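Local coordinates for protein D-glycerate 2-kinase (Thermotoga maritima, PDB 2B8N) that phosphorylates D-glycerate to 2-phosphoglycerate with ATP in a magnesium-dependent reaction, as part of serine degradation through 3-hydroxypyruvate, at residues Cys358-Ala372 with Leu410-Ile424. Sequence-based numbering, arbitrary orientation.
Sequences CSAGTDGTDGPTDAA and LLITGPTGTNVNDLI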
loop_
_atom_site.group_PDB
_atom_site.type_symbol
_atom_site.label_atom_id
_atom_site.label_comp_id
_atom_site.label_asym_id
_atom_site.label_seq_id
_atom_site.Cartn_x
_atom_site.Cartn_y
_atom_site.Cartn_z
ATOM N N CYS A 358 19.136 0.797 -6.328
ATOM C CA CYS A 358 18.355 1.738 -5.578
ATOM C C CYS A 358 17.042 1.115 -5.206
ATOM O O CYS A 358 16.297 0.718 -6.082
ATOM C CB CYS A 358 18.062 2.940 -6.439
ATOM S SG CYS A 358 17.028 4.154 -5.581
ATOM N N SER A 359 16.764 1.013 -3.917
ATOM C CA SER A 359 15.539 0.408 -3.421
ATOM C C SER A 359 14.740 1.456 -2.693
ATOM O O SER A 359 15.335 2.320 -2.040
ATOM C CB SER A 359 15.901 -0.709 -2.449
ATOM O OG SER A 359 16.466 -0.184 -1.256
ATOM N N ALA A 360 13.411 1.405 -2.767
ATOM C CA ALA A 360 12.611 2.461 -2.138
ATOM C C ALA A 360 11.212 2.047 -1.732
ATOM O O ALA A 360 10.470 1.493 -2.525
ATOM C CB ALA A 360 12.529 3.676 -3.053
ATOM N N GLY A 361 10.838 2.344 -0.492
ATOM C CA GLY A 361 9.450 2.257 -0.104
ATOM C C GLY A 361 8.732 3.453 -0.686
ATOM O O GLY A 361 9.122 4.567 -0.401
ATOM N N THR A 362 7.684 3.215 -1.484
ATOM C CA THR A 362 6.900 4.281 -2.130
ATOM C C THR A 362 6.165 5.215 -1.150
ATOM O O THR A 362 5.708 6.277 -1.539
ATOM C CB THR A 362 5.880 3.697 -3.182
ATOM O OG1 THR A 362 5.027 2.723 -2.561
ATOM C CG2 THR A 362 6.612 3.066 -4.412
ATOM N N ASP A 363 6.005 4.772 0.094
ATOM C CA ASP A 363 5.760 5.629 1.271
ATOM C C ASP A 363 6.653 6.862 1.286
ATOM O O ASP A 363 6.194 7.978 1.504
ATOM C CB ASP A 363 6.210 4.894 2.547
ATOM C CG ASP A 363 5.138 4.155 3.225
ATOM O OD1 ASP A 363 4.038 4.716 3.375
ATOM O OD2 ASP A 363 5.434 3.021 3.668
ATOM N N GLY A 364 7.955 6.609 1.134
ATOM C CA GLY A 364 8.991 7.511 1.592
ATOM C C GLY A 364 9.506 7.131 2.973
ATOM O O GLY A 364 10.367 7.815 3.524
ATOM N N THR A 365 9.016 6.007 3.496
ATOM C CA THR A 365 9.246 5.545 4.866
ATOM C C THR A 365 9.558 4.052 4.945
ATOM O O THR A 365 8.658 3.220 4.913
ATOM C CB THR A 365 7.967 5.742 5.679
ATOM O OG1 THR A 365 7.554 7.102 5.559
ATOM C CG2 THR A 365 8.181 5.402 7.164
ATOM N N ASP A 366 10.827 3.722 5.085
ATOM C CA ASP A 366 11.277 2.341 5.193
ATOM C C ASP A 366 11.486 2.038 6.666
ATOM O O ASP A 366 12.300 2.696 7.318
ATOM C CB ASP A 366 12.606 2.233 4.449
ATOM C CG ASP A 366 13.082 0.838 4.301
ATOM O OD1 ASP A 366 12.338 0.030 3.679
ATOM O OD2 ASP A 366 14.205 0.572 4.802
ATOM N N GLY A 367 10.738 1.072 7.205
ATOM C CA GLY A 367 10.792 0.774 8.646
ATOM C C GLY A 367 10.350 2.001 9.432
ATOM O O GLY A 367 9.654 2.870 8.890
ATOM N N PRO A 368 10.732 2.080 10.714
ATOM C CA PRO A 368 10.454 3.281 11.484
ATOM C C PRO A 368 11.580 4.301 11.299
ATOM O O PRO A 368 12.300 4.591 12.252
ATOM C CB PRO A 368 10.405 2.761 12.925
ATOM C CG PRO A 368 11.393 1.686 12.952
ATOM C CD PRO A 368 11.412 1.068 11.540
ATOM N N THR A 369 11.739 4.826 10.082
ATOM C CA THR A 369 12.816 5.777 9.779
ATOM C C THR A 369 12.363 6.845 8.798
ATOM O O THR A 369 11.317 6.730 8.167
ATOM C CB THR A 369 14.069 5.072 9.160
ATOM O OG1 THR A 369 13.773 4.636 7.830
ATOM C CG2 THR A 369 14.508 3.902 9.989
ATOM N N ASP A 370 13.196 7.865 8.658
ATOM C CA ASP A 370 12.929 8.994 7.765
ATOM C C ASP A 370 13.424 8.727 6.346
ATOM O O ASP A 370 13.266 9.576 5.466
ATOM C CB ASP A 370 13.541 10.299 8.338
ATOM C CG ASP A 370 15.085 10.223 8.609
ATOM O OD1 ASP A 370 15.756 9.193 8.348
ATOM O OD2 ASP A 370 15.641 11.239 9.103
ATOM N N ALA A 371 14.025 7.556 6.137
ATOM C CA ALA A 371 14.574 7.187 4.836
ATOM C C ALA A 371 13.612 6.247 4.102
ATOM O O ALA A 371 12.840 5.527 4.731
ATOM C CB ALA A 371 15.946 6.545 5.014
ATOM N N ALA A 372 13.666 6.282 2.773
ATOM C CA ALA A 372 12.788 5.505 1.915
ATOM C C ALA A 372 13.438 4.220 1.560
ATOM O O ALA A 372 12.745 3.278 1.212
ATOM C CB ALA A 372 12.477 6.286 0.632
ATOM N N LEU A 410 21.965 6.263 2.074
ATOM C CA LEU A 410 20.536 6.339 2.381
ATOM C C LEU A 410 19.817 7.121 1.276
ATOM O O LEU A 410 20.317 8.147 0.827
ATOM C CB LEU A 410 20.275 7.037 3.725
ATOM C CG LEU A 410 20.380 6.220 5.012
ATOM C CD1 LEU A 410 20.131 7.123 6.204
ATOM C CD2 LEU A 410 19.402 5.025 5.035
ATOM N N LEU A 411 18.655 6.625 0.843
ATOM C CA LEU A 411 17.761 7.380 -0.043
ATOM C C LEU A 411 16.700 8.059 0.805
ATOM O O LEU A 411 15.900 7.388 1.455
ATOM C CB LEU A 411 17.082 6.477 -1.084
ATOM C CG LEU A 411 15.957 7.198 -1.848
ATOM C CD1 LEU A 411 16.492 8.095 -2.930
ATOM C CD2 LEU A 411 14.984 6.197 -2.428
ATOM N N ILE A 412 16.704 9.391 0.780
ATOM C CA ILE A 412 15.768 10.213 1.539
ATOM C C ILE A 412 14.874 10.941 0.562
ATOM O O ILE A 412 15.336 11.820 -0.147
ATOM C CB ILE A 412 16.508 11.273 2.386
ATOM C CG1 ILE A 412 17.636 10.639 3.231
ATOM C CG2 ILE A 412 15.505 12.081 3.262
ATOM C CD1 ILE A 412 17.225 10.199 4.600
ATOM N N THR A 413 13.600 10.568 0.513
ATOM C CA THR A 413 12.614 11.215 -0.366
ATOM C C THR A 413 11.677 12.121 0.410
ATOM O O THR A 413 11.234 13.146 -0.119
ATOM C CB THR A 413 11.731 10.179 -1.082
ATOM O OG1 THR A 413 11.033 9.383 -0.110
ATOM C CG2 THR A 413 12.570 9.274 -1.954
ATOM N N GLY A 414 11.396 11.761 1.664
ATOM C CA GLY A 414 10.341 12.398 2.451
ATOM C C GLY A 414 9.070 11.593 2.276
ATOM O O GLY A 414 9.025 10.695 1.449
ATOM N N PRO A 415 8.029 11.893 3.057
ATOM C CA PRO A 415 6.742 11.259 2.812
ATOM C C PRO A 415 6.197 11.606 1.429
ATOM O O PRO A 415 6.216 12.784 1.058
ATOM C CB PRO A 415 5.838 11.878 3.871
ATOM C CG PRO A 415 6.505 13.142 4.243
ATOM C CD PRO A 415 7.956 12.841 4.176
ATOM N N THR A 416 5.733 10.600 0.677
ATOM C CA THR A 416 5.225 10.826 -0.679
ATOM C C THR A 416 3.754 11.163 -0.726
ATOM O O THR A 416 3.307 11.734 -1.708
ATOM C CB THR A 416 5.403 9.638 -1.621
ATOM O OG1 THR A 416 4.733 8.481 -1.086
ATOM C CG2 THR A 416 6.858 9.379 -1.859
ATOM N N GLY A 417 3.008 10.797 0.311
ATOM C CA GLY A 417 1.553 10.833 0.267
ATOM C C GLY A 417 0.936 9.688 -0.530
ATOM O O GLY A 417 -0.216 9.763 -0.920
ATOM N N THR A 418 1.693 8.624 -0.771
ATOM C CA THR A 418 1.141 7.410 -1.352
ATOM C C THR A 418 1.816 6.149 -0.771
ATOM O O THR A 418 2.811 6.230 -0.059
ATOM C CB THR A 418 1.201 7.451 -2.904
ATOM O OG1 THR A 418 0.611 6.271 -3.441
ATOM C CG2 THR A 418 2.614 7.578 -3.425
ATOM N N ASN A 419 1.238 4.987 -1.038
ATOM C CA ASN A 419 1.869 3.730 -0.701
ATOM C C ASN A 419 1.412 2.610 -1.629
ATOM O O ASN A 419 0.253 2.194 -1.590
ATOM C CB ASN A 419 1.586 3.357 0.752
ATOM C CG ASN A 419 2.328 2.097 1.185
ATOM O OD1 ASN A 419 3.397 1.751 0.642
ATOM N ND2 ASN A 419 1.771 1.403 2.164
ATOM N N VAL A 420 2.321 2.151 -2.482
ATOM C CA VAL A 420 2.057 0.981 -3.306
ATOM C C VAL A 420 3.213 0.010 -3.191
ATOM O O VAL A 420 3.602 -0.610 -4.165
ATOM C CB VAL A 420 1.796 1.335 -4.793
ATOM C CG1 VAL A 420 0.636 2.291 -4.912
ATOM C CG2 VAL A 420 3.051 1.916 -5.461
ATOM N N ASN A 421 3.731 -0.127 -1.971
ATOM C CA ASN A 421 4.814 -1.051 -1.628
ATOM C C ASN A 421 6.180 -0.623 -2.221
ATOM O O ASN A 421 6.506 0.555 -2.183
ATOM C CB ASN A 421 4.392 -2.502 -1.926
ATOM C CG ASN A 421 3.177 -2.928 -1.101
ATOM O OD1 ASN A 421 2.127 -3.332 -1.645
ATOM N ND2 ASN A 421 3.318 -2.833 0.229
ATOM N N ASP A 422 6.974 -1.557 -2.748
ATOM C CA ASP A 422 8.408 -1.313 -2.969
ATOM C C ASP A 422 8.794 -1.264 -4.463
ATOM O O ASP A 422 8.283 -2.042 -5.277
ATOM C CB ASP A 422 9.230 -2.382 -2.207
ATOM C CG ASP A 422 8.941 -2.388 -0.690
ATOM O OD1 ASP A 422 8.435 -1.364 -0.172
ATOM O OD2 ASP A 422 9.236 -3.397 -0.004
ATOM N N LEU A 423 9.686 -0.341 -4.804
ATOM C CA LEU A 423 10.327 -0.315 -6.124
ATOM C C LEU A 423 11.844 -0.519 -5.955
ATOM O O LEU A 423 12.464 0.160 -5.134
ATOM C CB LEU A 423 10.058 1.026 -6.837
ATOM C CG LEU A 423 10.792 1.272 -8.163
ATOM C CD1 LEU A 423 10.425 0.193 -9.157
ATOM C CD2 LEU A 423 10.509 2.634 -8.733
ATOM N N ILE A 424 12.415 -1.451 -6.718
ATOM C CA ILE A 424 13.849 -1.644 -6.755
ATOM C C ILE A 424 14.321 -1.514 -8.191
ATOM O O ILE A 424 13.725 -2.085 -9.084
ATOM C CB ILE A 424 14.279 -3.024 -6.262
ATOM C CG1 ILE A 424 13.830 -3.263 -4.813
ATOM C CG2 ILE A 424 15.819 -3.157 -6.378
ATOM C CD1 ILE A 424 12.496 -3.942 -4.669
HETATM O O HOH W 1 6.476 1.552 1.006
#
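Strands 358-361 and 422-424 pair antiparallel, their axes 4.8 Å apart at closest approach. A360 and L423 form the hydrogen-bonded pair; S359 with I424 and G361 with D422 are non-hydrogen-bonded. Beyond the strand end, T362 N donates to N421 O. The loop 412-421 then wraps the turn 361-364, where T416 N hydrogen-bonds to D363 O at 2.8 Å. Farther along, A372 N donates to L411 O of edge strand 410-411.

T362 points into the loop. Its OG1 accepts from V420 N at 2.8 Å and donates to N421 O at 2.7 Å, with chi1 56° setting the hydroxyl between the backbone N and the carbonyl carbon. N421 O thus holds two donors of T362. A valine in its place would probably leave V420 N without this acceptor and N421 O with one donor fewer, weakening the hold on the 419-421 turn. T416 OG1 accepts from T418 N in an ST turn. The D363 carboxylate stacks on the N419 amide, the planes 19° apart, and N419 OD1 closes an Asx turn with N421 N. G364 CA makes a CA-H...O contact with G414 O; its backbone angles, phi 95°, by themselves call for glycine. L411 CD2 meets A360 CB at 3.6 Å. D422 forms a salt bridge with R337 and a hydrogen bond with N338.

The contact pairs two inner strands of the mixed sheet in the MOFRL region and ties in edge strand 410-411 beside 373-377, with glycine- and threonine-rich loops gathered at the strand ends.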